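Local coordinates for ancylostoma secreted protein 1 (Necator americanus, PDB 3NT8), which is probably associated with the transition of infective hookworm larvae to parasitism and is a secreted protein built from two CAP domains, at residues 236-241 and 318-323; 283-288 and 382-386; 244-249 and 326-330; 287-291 and 374-378. One frame throughout, in Å; residues are numbered along the deposited sequence.

Contact 1 (236-241 and 318-323)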
loop_
_atom_site.group_PDB
_atom_site.type_symbol
_atom_site.label_atom_id
_atom_site.label_comp_id
_atom_site.label_asym_id
_atom_site.label_seq_id
_atom_site.Cartn_x
_atom_site.Cartn_y
_atom_site.Cartn_z
ATOM N N SER A 236 7.554 14.151 -3.994
ATOM C CA SER A 236 7.527 12.736 -4.224
ATOM C C SER A 236 6.099 12.248 -4.043
ATOM O O SER A 236 5.585 11.499 -4.882
ATOM C CB SER A 236 8.554 11.997 -3.316
ATOM O OG SER A 236 8.041 11.690 -2.011
ATOM N N VAL A 237 5.433 12.724 -2.990
ATOM C CA VAL A 237 4.056 12.315 -2.673
ATOM C C VAL A 237 3.063 12.775 -3.744
ATOM O O VAL A 237 2.169 11.999 -4.106
ATOM C CB VAL A 237 3.626 12.730 -1.255
ATOM C CG1 VAL A 237 2.267 12.111 -0.856
ATOM C CG2 VAL A 237 4.710 12.285 -0.200
ATOM N N ARG A 238 3.263 13.992 -4.266
ATOM C CA ARG A 238 2.453 14.537 -5.341
ATOM C C ARG A 238 2.533 13.611 -6.532
ATOM O O ARG A 238 1.500 13.216 -7.092
ATOM C CB ARG A 238 2.908 15.942 -5.736
ATOM C CG ARG A 238 2.800 17.005 -4.609
ATOM C CD ARG A 238 3.254 18.420 -5.022
ATOM N NE ARG A 238 2.953 19.377 -3.959
ATOM C CZ ARG A 238 3.857 20.004 -3.210
ATOM N NH1 ARG A 238 5.155 19.810 -3.414
ATOM N NH2 ARG A 238 3.464 20.833 -2.253
ATOM N N ASP A 239 3.755 13.290 -6.954
ATOM C CA ASP A 239 3.954 12.427 -8.138
ATOM C C ASP A 239 3.417 11.003 -7.927
ATOM O O ASP A 239 3.023 10.349 -8.872
ATOM C CB ASP A 239 5.411 12.345 -8.530
ATOM C CG ASP A 239 6.000 13.681 -8.920
ATOM O OD1 ASP A 239 5.279 14.542 -9.503
ATOM O OD2 ASP A 239 7.217 13.850 -8.667
ATOM N N THR A 240 3.435 10.515 -6.698
ATOM C CA THR A 240 2.793 9.276 -6.440
ATOM C C THR A 240 1.287 9.319 -6.747
ATOM O O THR A 240 0.791 8.527 -7.562
ATOM C CB THR A 240 3.081 8.785 -5.046
ATOM O OG1 THR A 240 4.496 8.673 -4.911
ATOM C CG2 THR A 240 2.505 7.411 -4.855
ATOM N N PHE A 241 0.557 10.239 -6.124
ATOM C CA PHE A 241 -0.880 10.370 -6.408
ATOM C C PHE A 241 -1.150 10.549 -7.877
ATOM O O PHE A 241 -2.084 9.922 -8.392
ATOM C CB PHE A 241 -1.526 11.532 -5.654
ATOM C CG PHE A 241 -1.855 11.236 -4.195
ATOM C CD1 PHE A 241 -2.853 10.332 -3.861
ATOM C CD2 PHE A 241 -1.219 11.930 -3.165
ATOM C CE1 PHE A 241 -3.196 10.062 -2.508
ATOM C CE2 PHE A 241 -1.542 11.672 -1.817
ATOM C CZ PHE A 241 -2.530 10.761 -1.500
ATOM N N LYS A 318 4.368 8.666 3.712
ATOM C CA LYS A 318 3.422 9.420 2.933
ATOM C C LYS A 318 3.228 8.827 1.513
ATOM O O LYS A 318 2.095 8.814 1.019
ATOM C CB LYS A 318 3.812 10.895 2.889
ATOM C CG LYS A 318 3.561 11.741 4.191
ATOM C CD LYS A 318 3.900 13.232 3.872
ATOM C CE LYS A 318 4.130 14.145 5.051
ATOM N NZ LYS A 318 2.885 14.396 5.734
ATOM N N ASN A 319 4.312 8.374 0.867
ATOM C CA ASN A 319 4.235 7.726 -0.451
ATOM C C ASN A 319 3.534 6.381 -0.416
ATOM O O ASN A 319 2.775 6.086 -1.305
ATOM C CB ASN A 319 5.622 7.548 -1.073
ATOM C CG ASN A 319 6.190 8.829 -1.623
ATOM O OD1 ASN A 319 5.559 9.485 -2.462
ATOM N ND2 ASN A 319 7.418 9.170 -1.204
ATOM N N LYS A 320 3.822 5.562 0.606
ATOM C CA LYS A 320 3.120 4.321 0.853
ATOM C C LYS A 320 1.625 4.608 1.098
ATOM O O LYS A 320 0.754 3.919 0.583
ATOM C CB LYS A 320 3.735 3.532 2.062
ATOM C CG LYS A 320 4.977 2.714 1.680
ATOM C CD LYS A 320 5.541 1.822 2.799
ATOM C CE LYS A 320 6.922 1.286 2.410
ATOM N NZ LYS A 320 8.029 2.312 2.529
ATOM N N ALA A 321 1.336 5.608 1.923
ATOM C CA ALA A 321 -0.069 5.966 2.188
ATOM C C ALA A 321 -0.741 6.500 0.907
ATOM O O ALA A 321 -1.881 6.239 0.696
ATOM C CB ALA A 321 -0.167 6.952 3.278
ATOM N N ALA A 322 -0.008 7.157 0.026
ATOM C CA ALA A 322 -0.611 7.728 -1.188
ATOM C C ALA A 322 -0.982 6.573 -2.169
ATOM O O ALA A 322 -2.038 6.609 -2.768
ATOM C CB ALA A 322 0.329 8.726 -1.838
ATOM N N LYS A 323 -0.155 5.513 -2.211
ATOM C CA LYS A 323 -0.287 4.464 -3.199
ATOM C C LYS A 323 -1.417 3.550 -2.704
ATOM O O LYS A 323 -2.312 3.129 -3.492
ATOM C CB LYS A 323 1.069 3.698 -3.417
ATOM C CG LYS A 323 1.170 2.889 -4.741
ATOM C CD LYS A 323 2.321 1.875 -4.800
ATOM C CE LYS A 323 2.206 0.944 -6.039
ATOM N NZ LYS A 323 2.026 1.660 -7.391
#

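Contact 2 (283-288 and 382-386)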
loop_
_atom_site.group_PDB
_atom_site.type_symbol
_atom_site.label_atom_id
_atom_site.label_comp_id
_atom_site.label_asym_id
_atom_site.label_seq_id
_atom_site.Cartn_x
_atom_site.Cartn_y
_atom_site.Cartn_z
ATOM N N SER A 283 -6.477 23.275 -0.742
ATOM C CA SER A 283 -7.812 23.008 -0.237
ATOM C C SER A 283 -7.871 21.612 0.418
ATOM O O SER A 283 -8.592 21.356 1.408
ATOM C CB SER A 283 -8.831 23.164 -1.389
ATOM O OG SER A 283 -10.104 22.813 -0.966
ATOM N N ALA A 284 -7.167 20.651 -0.162
ATOM C CA ALA A 284 -7.143 19.362 0.531
ATOM C C ALA A 284 -6.372 19.406 1.845
ATOM O O ALA A 284 -6.736 18.671 2.768
ATOM C CB ALA A 284 -6.642 18.326 -0.286
ATOM N N ILE A 285 -5.322 20.228 1.912
ATOM C CA ILE A 285 -4.519 20.422 3.118
ATOM C C ILE A 285 -5.333 21.020 4.269
ATOM O O ILE A 285 -5.208 20.556 5.384
ATOM C CB ILE A 285 -3.278 21.285 2.856
ATOM C CG1 ILE A 285 -2.299 20.511 1.964
ATOM C CG2 ILE A 285 -2.604 21.715 4.188
ATOM C CD1 ILE A 285 -1.064 21.267 1.618
ATOM N N ARG A 286 -6.211 21.987 3.967
ATOM C CA ARG A 286 -7.059 22.613 4.962
ATOM C C ARG A 286 -7.974 21.662 5.674
ATOM O O ARG A 286 -8.154 21.759 6.885
ATOM C CB ARG A 286 -7.905 23.689 4.281
ATOM C CG ARG A 286 -7.155 25.019 4.217
ATOM C CD ARG A 286 -8.131 26.175 3.948
ATOM N NE ARG A 286 -8.679 26.045 2.616
ATOM C CZ ARG A 286 -8.090 26.483 1.514
ATOM N NH1 ARG A 286 -6.922 27.109 1.601
ATOM N NH2 ARG A 286 -8.712 26.325 0.341
ATOM N N HIS A 287 -8.583 20.773 4.893
ATOM C CA HIS A 287 -9.410 19.763 5.428
ATOM C C HIS A 287 -8.627 18.630 6.118
ATOM O O HIS A 287 -8.997 18.148 7.231
ATOM C CB HIS A 287 -10.246 19.211 4.313
ATOM C CG HIS A 287 -11.141 18.113 4.760
ATOM N ND1 HIS A 287 -12.060 18.279 5.766
ATOM C CD2 HIS A 287 -11.221 16.815 4.378
ATOM C CE1 HIS A 287 -12.686 17.139 5.970
ATOM N NE2 HIS A 287 -12.197 16.235 5.143
ATOM N N GLY A 288 -7.564 18.178 5.477
ATOM C CA GLY A 288 -6.654 17.239 6.133
ATOM C C GLY A 288 -6.207 17.643 7.546
ATOM O O GLY A 288 -6.242 16.797 8.469
ATOM N N PHE A 382 -4.027 10.252 7.856
ATOM C CA PHE A 382 -5.218 10.735 7.141
ATOM C C PHE A 382 -4.835 11.173 5.731
ATOM O O PHE A 382 -3.905 11.942 5.560
ATOM C CB PHE A 382 -5.781 11.928 7.959
ATOM C CG PHE A 382 -7.118 12.478 7.458
ATOM C CD1 PHE A 382 -7.992 11.669 6.782
ATOM C CD2 PHE A 382 -7.493 13.810 7.706
ATOM C CE1 PHE A 382 -9.225 12.157 6.344
ATOM C CE2 PHE A 382 -8.701 14.285 7.276
ATOM C CZ PHE A 382 -9.579 13.436 6.597
ATOM N N GLY A 383 -5.522 10.639 4.713
ATOM C CA GLY A 383 -5.217 10.933 3.312
ATOM C C GLY A 383 -6.458 11.533 2.631
ATOM O O GLY A 383 -7.546 10.970 2.729
ATOM N N VAL A 384 -6.310 12.710 2.038
ATOM C CA VAL A 384 -7.424 13.437 1.370
ATOM C C VAL A 384 -6.986 13.776 -0.057
ATOM O O VAL A 384 -5.901 14.353 -0.268
ATOM C CB VAL A 384 -7.836 14.766 2.107
ATOM C CG1 VAL A 384 -9.022 15.537 1.319
ATOM C CG2 VAL A 384 -8.219 14.542 3.590
ATOM N N CYS A 385 -7.778 13.402 -1.056
ATOM C CA CYS A 385 -7.569 13.971 -2.386
ATOM C C CYS A 385 -8.817 14.720 -2.885
ATOM O O CYS A 385 -9.950 14.271 -2.721
ATOM C CB CYS A 385 -7.278 12.878 -3.412
ATOM S SG CYS A 385 -5.639 12.137 -3.288
ATOM N N GLN A 386 -8.583 15.804 -3.600
ATOM C CA GLN A 386 -9.684 16.645 -4.110
ATOM C C GLN A 386 -9.534 16.795 -5.607
ATOM O O GLN A 386 -8.453 16.708 -6.146
ATOM C CB GLN A 386 -9.746 18.022 -3.408
ATOM C CG GLN A 386 -10.291 17.968 -1.965
ATOM C CD GLN A 386 -10.432 19.352 -1.328
ATOM O OE1 GLN A 386 -10.241 20.391 -1.973
ATOM N NE2 GLN A 386 -10.794 19.358 -0.047
HETATM O O HOH W 1 -11.358 21.361 2.073
#

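Contact 3 (244-249 and 326-330)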
loop_
_atom_site.group_PDB
_atom_site.type_symbol
_atom_site.label_atom_id
_atom_site.label_comp_id
_atom_site.label_asym_id
_atom_site.label_seq_id
_atom_site.Cartn_x
_atom_site.Cartn_y
_atom_site.Cartn_z
ATOM N N VAL A 244 -0.199 7.358 -10.084
ATOM C CA VAL A 244 -1.157 6.281 -9.800
ATOM C C VAL A 244 -2.548 6.599 -10.360
ATOM O O VAL A 244 -3.197 5.737 -10.947
ATOM C CB VAL A 244 -1.221 5.881 -8.314
ATOM C CG1 VAL A 244 -2.280 4.765 -8.114
ATOM C CG2 VAL A 244 0.147 5.369 -7.824
ATOM N N HIS A 245 -2.990 7.841 -10.237
ATOM C CA HIS A 245 -4.250 8.250 -10.885
ATOM C C HIS A 245 -4.247 8.083 -12.364
ATOM O O HIS A 245 -5.134 7.404 -12.930
ATOM C CB HIS A 245 -4.693 9.652 -10.509
ATOM C CG HIS A 245 -5.374 9.705 -9.163
ATOM N ND1 HIS A 245 -4.724 9.396 -7.975
ATOM C CD2 HIS A 245 -6.648 10.022 -8.820
ATOM C CE1 HIS A 245 -5.567 9.522 -6.968
ATOM N NE2 HIS A 245 -6.745 9.885 -7.454
ATOM N N ASN A 246 -3.267 8.696 -13.000
ATOM C CA ASN A 246 -3.181 8.690 -14.448
ATOM C C ASN A 246 -3.002 7.353 -15.081
ATOM O O ASN A 246 -3.549 7.143 -16.141
ATOM C CB ASN A 246 -2.142 9.689 -14.975
ATOM C CG ASN A 246 -2.724 11.105 -15.109
ATOM O OD1 ASN A 246 -3.847 11.230 -15.525
ATOM N ND2 ASN A 246 -1.953 12.162 -14.763
ATOM N N GLU A 247 -2.224 6.475 -14.430
ATOM C CA GLU A 247 -1.992 5.176 -14.921
ATOM C C GLU A 247 -3.253 4.297 -14.875
ATOM O O GLU A 247 -3.464 3.455 -15.739
ATOM C CB GLU A 247 -0.856 4.521 -14.143
ATOM C CG GLU A 247 0.482 5.070 -14.522
ATOM C CD GLU A 247 1.652 4.231 -14.052
ATOM O OE1 GLU A 247 1.464 3.226 -13.320
ATOM O OE2 GLU A 247 2.783 4.586 -14.429
ATOM N N PHE A 248 -4.063 4.493 -13.844
ATOM C CA PHE A 248 -5.338 3.849 -13.767
ATOM C C PHE A 248 -6.323 4.421 -14.803
ATOM O O PHE A 248 -7.051 3.650 -15.453
ATOM C CB PHE A 248 -5.900 3.963 -12.360
ATOM C CG PHE A 248 -5.384 2.939 -11.357
ATOM C CD1 PHE A 248 -5.252 1.600 -11.696
ATOM C CD2 PHE A 248 -5.169 3.315 -10.007
ATOM C CE1 PHE A 248 -4.836 0.587 -10.754
ATOM C CE2 PHE A 248 -4.745 2.318 -9.053
ATOM C CZ PHE A 248 -4.611 0.931 -9.459
ATOM N N ARG A 249 -6.344 5.737 -14.986
ATOM C CA ARG A 249 -7.211 6.317 -16.013
ATOM C C ARG A 249 -6.771 5.873 -17.421
ATOM O O ARG A 249 -7.613 5.713 -18.313
ATOM C CB ARG A 249 -7.160 7.831 -15.936
ATOM C CG ARG A 249 -7.971 8.377 -14.790
ATOM C CD ARG A 249 -7.652 9.807 -14.473
ATOM N NE ARG A 249 -8.292 10.705 -15.411
ATOM C CZ ARG A 249 -9.532 11.149 -15.287
ATOM N NH1 ARG A 249 -10.296 10.765 -14.235
ATOM N NH2 ARG A 249 -10.038 11.946 -16.207
ATOM N N SER A 326 -4.928 5.433 -3.035
ATOM C CA SER A 326 -5.308 5.445 -4.421
ATOM C C SER A 326 -5.851 4.082 -4.902
ATOM O O SER A 326 -6.844 4.030 -5.620
ATOM C CB SER A 326 -4.106 5.916 -5.229
ATOM O OG SER A 326 -3.887 7.292 -4.965
ATOM N N GLN A 327 -5.200 2.994 -4.462
ATOM C CA GLN A 327 -5.544 1.657 -4.951
ATOM C C GLN A 327 -6.828 1.180 -4.289
ATOM O O GLN A 327 -7.622 0.522 -4.936
ATOM C CB GLN A 327 -4.392 0.648 -4.692
ATOM C CG GLN A 327 -3.134 0.902 -5.629
ATOM C CD GLN A 327 -1.889 0.123 -5.125
ATOM O OE1 GLN A 327 -1.738 -0.121 -3.921
ATOM N NE2 GLN A 327 -1.033 -0.284 -6.036
ATOM N N LEU A 328 -6.987 1.465 -2.989
ATOM C CA LEU A 328 -8.212 1.079 -2.245
ATOM C C LEU A 328 -9.418 1.802 -2.847
ATOM O O LEU A 328 -10.494 1.191 -3.003
ATOM C CB LEU A 328 -8.104 1.372 -0.738
ATOM C CG LEU A 328 -7.266 0.342 0.051
ATOM C CD1 LEU A 328 -6.847 0.768 1.536
ATOM C CD2 LEU A 328 -7.889 -1.103 0.031
ATOM N N TRP A 329 -9.256 3.065 -3.184
ATOM C CA TRP A 329 -10.343 3.774 -3.902
ATOM C C TRP A 329 -10.659 3.129 -5.257
ATOM O O TRP A 329 -11.859 2.902 -5.552
ATOM C CB TRP A 329 -10.011 5.205 -4.128
ATOM C CG TRP A 329 -9.800 5.993 -2.886
ATOM C CD1 TRP A 329 -10.360 5.773 -1.682
ATOM C CD2 TRP A 329 -8.982 7.183 -2.754
ATOM N NE1 TRP A 329 -9.912 6.737 -0.787
ATOM C CE2 TRP A 329 -9.062 7.594 -1.421
ATOM C CE3 TRP A 329 -8.177 7.915 -3.630
ATOM C CZ2 TRP A 329 -8.368 8.712 -0.937
ATOM C CZ3 TRP A 329 -7.440 9.005 -3.109
ATOM C CH2 TRP A 329 -7.549 9.378 -1.804
ATOM N N TRP A 330 -9.603 2.842 -6.057
ATOM C CA TRP A 330 -9.733 2.261 -7.386
ATOM C C TRP A 330 -10.333 0.856 -7.402
ATOM O O TRP A 330 -11.127 0.535 -8.315
ATOM C CB TRP A 330 -8.387 2.280 -8.146
ATOM C CG TRP A 330 -8.548 1.990 -9.617
ATOM C CD1 TRP A 330 -8.383 0.776 -10.244
ATOM C CD2 TRP A 330 -8.962 2.912 -10.664
ATOM N NE1 TRP A 330 -8.646 0.895 -11.605
ATOM C CE2 TRP A 330 -8.979 2.197 -11.879
ATOM C CE3 TRP A 330 -9.288 4.278 -10.686
ATOM C CZ2 TRP A 330 -9.335 2.798 -13.090
ATOM C CZ3 TRP A 330 -9.631 4.860 -11.884
ATOM C CH2 TRP A 330 -9.649 4.131 -13.062
#

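Contact 4 (287-291 and 374-378)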
loop_
_atom_site.group_PDB
_atom_site.type_symbol
_atom_site.label_atom_id
_atom_site.label_comp_id
_atom_site.label_asym_id
_atom_site.label_seq_id
_atom_site.Cartn_x
_atom_site.Cartn_y
_atom_site.Cartn_z
ATOM N N HIS A 287 -8.583 20.773 4.893
ATOM C CA HIS A 287 -9.410 19.763 5.428
ATOM C C HIS A 287 -8.627 18.630 6.118
ATOM O O HIS A 287 -8.997 18.148 7.231
ATOM C CB HIS A 287 -10.246 19.211 4.313
ATOM C CG HIS A 287 -11.141 18.113 4.760
ATOM N ND1 HIS A 287 -12.060 18.279 5.766
ATOM C CD2 HIS A 287 -11.221 16.815 4.378
ATOM C CE1 HIS A 287 -12.686 17.139 5.970
ATOM N NE2 HIS A 287 -12.197 16.235 5.143
ATOM N N GLY A 288 -7.564 18.178 5.477
ATOM C CA GLY A 288 -6.654 17.239 6.133
ATOM C C GLY A 288 -6.207 17.643 7.546
ATOM O O GLY A 288 -6.242 16.797 8.469
ATOM N N ASN A 289 -5.764 18.896 7.721
ATOM C CA ASN A 289 -5.221 19.401 9.026
ATOM C C ASN A 289 -6.241 19.383 10.210
ATOM O O ASN A 289 -5.880 19.405 11.378
ATOM C CB ASN A 289 -4.613 20.796 8.832
ATOM C CG ASN A 289 -3.373 20.768 7.964
ATOM O OD1 ASN A 289 -2.852 19.684 7.681
ATOM N ND2 ASN A 289 -2.889 21.942 7.523
ATOM N N LYS A 290 -7.518 19.275 9.883
ATOM C CA LYS A 290 -8.558 19.192 10.912
ATOM C C LYS A 290 -8.612 17.854 11.627
ATOM O O LYS A 290 -9.113 17.790 12.754
ATOM C CB LYS A 290 -9.925 19.515 10.309
ATOM C CG LYS A 290 -10.062 20.982 9.963
ATOM C CD LYS A 290 -11.440 21.204 9.339
ATOM C CE LYS A 290 -11.531 22.598 8.751
ATOM N NZ LYS A 290 -12.789 22.741 8.023
ATOM N N CYS A 291 -8.132 16.802 10.973
ATOM C CA CYS A 291 -7.945 15.494 11.606
ATOM C C CYS A 291 -9.243 14.805 12.016
ATOM O O CYS A 291 -9.266 13.899 12.874
ATOM C CB CYS A 291 -6.984 15.596 12.788
ATOM S SG CYS A 291 -5.314 15.664 12.256
ATOM N N VAL A 374 -1.558 14.255 2.840
ATOM C CA VAL A 374 -1.416 13.156 3.784
ATOM C C VAL A 374 -0.970 13.803 5.104
ATOM O O VAL A 374 0.111 14.434 5.184
ATOM C CB VAL A 374 -0.355 12.077 3.342
ATOM C CG1 VAL A 374 -0.299 10.927 4.333
ATOM C CG2 VAL A 374 -0.666 11.451 1.999
ATOM N N VAL A 375 -1.800 13.643 6.135
ATOM C CA VAL A 375 -1.632 14.395 7.403
ATOM C C VAL A 375 -1.435 13.360 8.503
ATOM O O VAL A 375 -2.198 12.358 8.574
ATOM C CB VAL A 375 -2.863 15.315 7.746
ATOM C CG1 VAL A 375 -2.556 16.219 8.973
ATOM C CG2 VAL A 375 -3.198 16.228 6.599
ATOM N N PHE A 376 -0.413 13.561 9.342
ATOM C CA PHE A 376 -0.228 12.641 10.485
ATOM C C PHE A 376 -1.086 13.123 11.641
ATOM O O PHE A 376 -0.787 14.135 12.275
ATOM C CB PHE A 376 1.220 12.512 10.910
ATOM C CG PHE A 376 2.161 11.962 9.830
ATOM C CD1 PHE A 376 1.735 11.014 8.908
ATOM C CD2 PHE A 376 3.483 12.348 9.800
ATOM C CE1 PHE A 376 2.608 10.504 7.941
ATOM C CE2 PHE A 376 4.363 11.845 8.834
ATOM C CZ PHE A 376 3.892 10.905 7.892
ATOM N N CYS A 377 -2.179 12.416 11.898
ATOM C CA CYS A 377 -3.048 12.769 12.985
ATOM C C CYS A 377 -2.674 11.858 14.161
ATOM O O CYS A 377 -1.987 10.842 13.973
ATOM C CB CYS A 377 -4.501 12.632 12.554
ATOM S SG CYS A 377 -5.020 13.838 11.241
ATOM N N ASN A 378 -3.088 12.221 15.374
ATOM C CA ASN A 378 -2.643 11.459 16.548
ATOM C C ASN A 378 -3.325 10.076 16.694
ATOM O O ASN A 378 -2.986 9.245 17.567
ATOM C CB ASN A 378 -2.719 12.314 17.829
ATOM C CG ASN A 378 -4.078 12.998 18.031
ATOM O OD1 ASN A 378 -5.150 12.438 17.739
ATOM N ND2 ASN A 378 -4.032 14.211 18.571
#

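Contact 1 (236-241 and 318-323)
Asn319 and Ala322 of one helix meet Val237, Thr240 and Phe241 of another. Asn319 reaches across at the end of the contact where the helices start. Its CG stands beside its own backbone N (chi1 -76°), which aims the amide at residues 236-240. The amide lies between the side chains of Ser236 and Thr240. The hydroxyl of Ser236 is hydrogen-bonded to Glu222, outside the two segments.

The segments belong to helices 235-253 and 318-330 of the second CAP domain. In this alpha-beta-alpha sandwich the two helices run side by side and nearly parallel. Their axes come within 8.8 Å at an angle of 15°. Val237 and Phe241 also touch strand 369-376, so the pair leans on the sheet.

Ala322 sits farther along the interface, among three side chains. Its CB sits 3.5 Å from the centroid of the Phe241 ring, over the face, in a CH-pi contact. The methyl is shifted a little toward the rim, near CE2 and CZ. Two more methyl groups come up to it: CG1 of Val237 lies 4.0 Å and CG2 of Thr240 lies 3.9 Å from Ala322 CB. The other branch of Val237, CG2, packs 3.5 Å from CB of Lys318, and these two side chains cross at about a right angle. The lysine chain then leads away, and its NZ is hydrogen-bonded to the carbonyl oxygen of Val374. Thr240 CG2 also reaches toward the start of Lys323, 4.2 Å from its N.

Contact 2 (283-288 and 382-386)
Gln386 CG stands beside its own backbone N (chi1 -74°), and the chain runs on extended until its amide reaches Ser283. Ser283 OG is turned opposite its backbone N (chi1 175°), which brings it to that amide. It donates to Gln386 OE1 at 2.6 Å, in the carbonyl plane and on a lone pair. A water links the other end: it donates to Ser283 O and accepts from Gln386 NE2. That nitrogen is also hydrogen-bonded to Glu306, so the buried amide is held at both ends.

The rest is apolar and aromatic. Ala284 CB packs 4.0 Å from Val384 CG1. His287 CD2 lies 3.8 Å from Val384 CG2. The edge of Phe382 points at the face of His287 in an offset edge-to-face pair, with planes at 68°. Gly288 O sits at the Phe382 edge, in the ring plane, 3.3 Å from CD2. His287 NE2 is hydrogen-bonded to Gln294 O.

This is helix-on-sheet packing in the CAP sandwich. Helix 278-288 packs over strand 381-388, running roughly antiparallel to it. The strand is hydrogen-bonded to strands 369-376 and 305-311. Cys385 points away from this helix; its SG is in a disulfide with Cys372 and touches Phe241 of helix 235-253.

Contact 3 (244-249 and 326-330)
Phe248 and Trp330 lie flat against each other between helices 235-253 and 318-330 of the second CAP domain, an alpha-beta-alpha sandwich. The short helix segments have diverged to an angle of 31°, with axes 10.8 Å apart at closest. Large rings fill the wider gap.

The tight part is the aromatic stack. The Phe248 ring lies over the five-membered ring of Trp330, with centroids 3.7 Å apart and planes at 5°. The two side chains come from opposite helices and slide past each other. Trp330 CG is opposite its backbone N (chi1 -167°), and the indole extends back toward the root of Phe248. Phe248 CB therefore sits over the six-membered ring in a CH-pi contact, 3.5 Å from its centroid. Trp330 CB makes a similar CH-pi contact with the Phe248 ring, at 4.1 Å. The indole is also fixed from outside the pair: its NE1 is hydrogen-bonded to Glu257, and its ring meets Tyr359 edge-to-face.

The partly exposed side is looser. There Gln327 CG touches the edge of the Phe248 ring, 4.0 Å from CE2. Val244 CG1 rests 3.6 Å from Ser326 CB.

His245 and Trp329 belong to the buried side, but they meet each other only lightly, edge to edge. His245 is hydrogen-bonded to Phe241 O and to the Tyr387 hydroxyl. Trp329 stacks on His358 and is hydrogen-bonded through NE1 to Ile308 O. Beyond the stacked rings, the indole also reaches the backbone of the opposite helix: Trp330 CZ2 lies 3.4 Å from Phe248 O.

Contact 4 (287-291 and 374-378)
From Gly288 to Cys291 the chain makes a type I beta turn as it leaves helix 278-288, and Cys291 there has a positive phi of 67°. Across from it, residues 374-378 lead out of strand 369-376. The contact joins the C-terminal end of a helix to the C-terminal end of a strand in the second CAP domain, and a disulfide between Cys291 and Cys377 ties them. The turn is closed by Cys291 N, which donates to Gly288 O at 3.1 Å. Lys290 N also donates to His287 O.

Val375 points at the turn and fits against its start. With no side chain on Gly288, the valine comes straight up to the main chain. Val375 CG2 lies 3.5 Å from Gly288 C. The Asn289 side chain comes back over the same valine and crosses it at about a right angle. Its OD1 touches both branches, 3.6 Å from Val375 CG2 and 3.7 Å from Val375 CG1. Asn289 itself is exposed.

On the strand side, the backbone of Val375 is hydrogen-bonded to Phe382 of the neighbouring strand 381-388. Phe382 also packs on Cys377, which is buried, while Cys291 is partly exposed. The crosslink thus runs from the surface inward. Cys291 SG passes 4.3 Å from Val375 CG1 on its way. Both cysteines place SG beside their own backbone N. The SG atoms of Cys291 and Cys377 are bonded at 2.1 Å, and the torsion about that bond is -88°, a left-handed disulfide.

All four contacts belong to the second CAP domain. Contacts 1 and 3 pair the same two helices, 235-253 and 318-330. Contact 1 is the closer end, where an alanine packs among threonine, valine and a phenylalanine face. Contact 3 is the wider end, filled by aromatic rings. Contact 3 is buried and contact 1 only partly so. Contacts 2 and 4 share His287 and Gly288 and join helix 278-288 to neighbouring strands. Contact 2 is buried and mixes apolar, aromatic and hydrogen-bonded parts. Contact 4 lies nearer the surface and relies on a covalent crosslink. The groups meet through the sheet: Phe241 of contact 1 touches Cys385 of contact 2 and Val374 of contact 4.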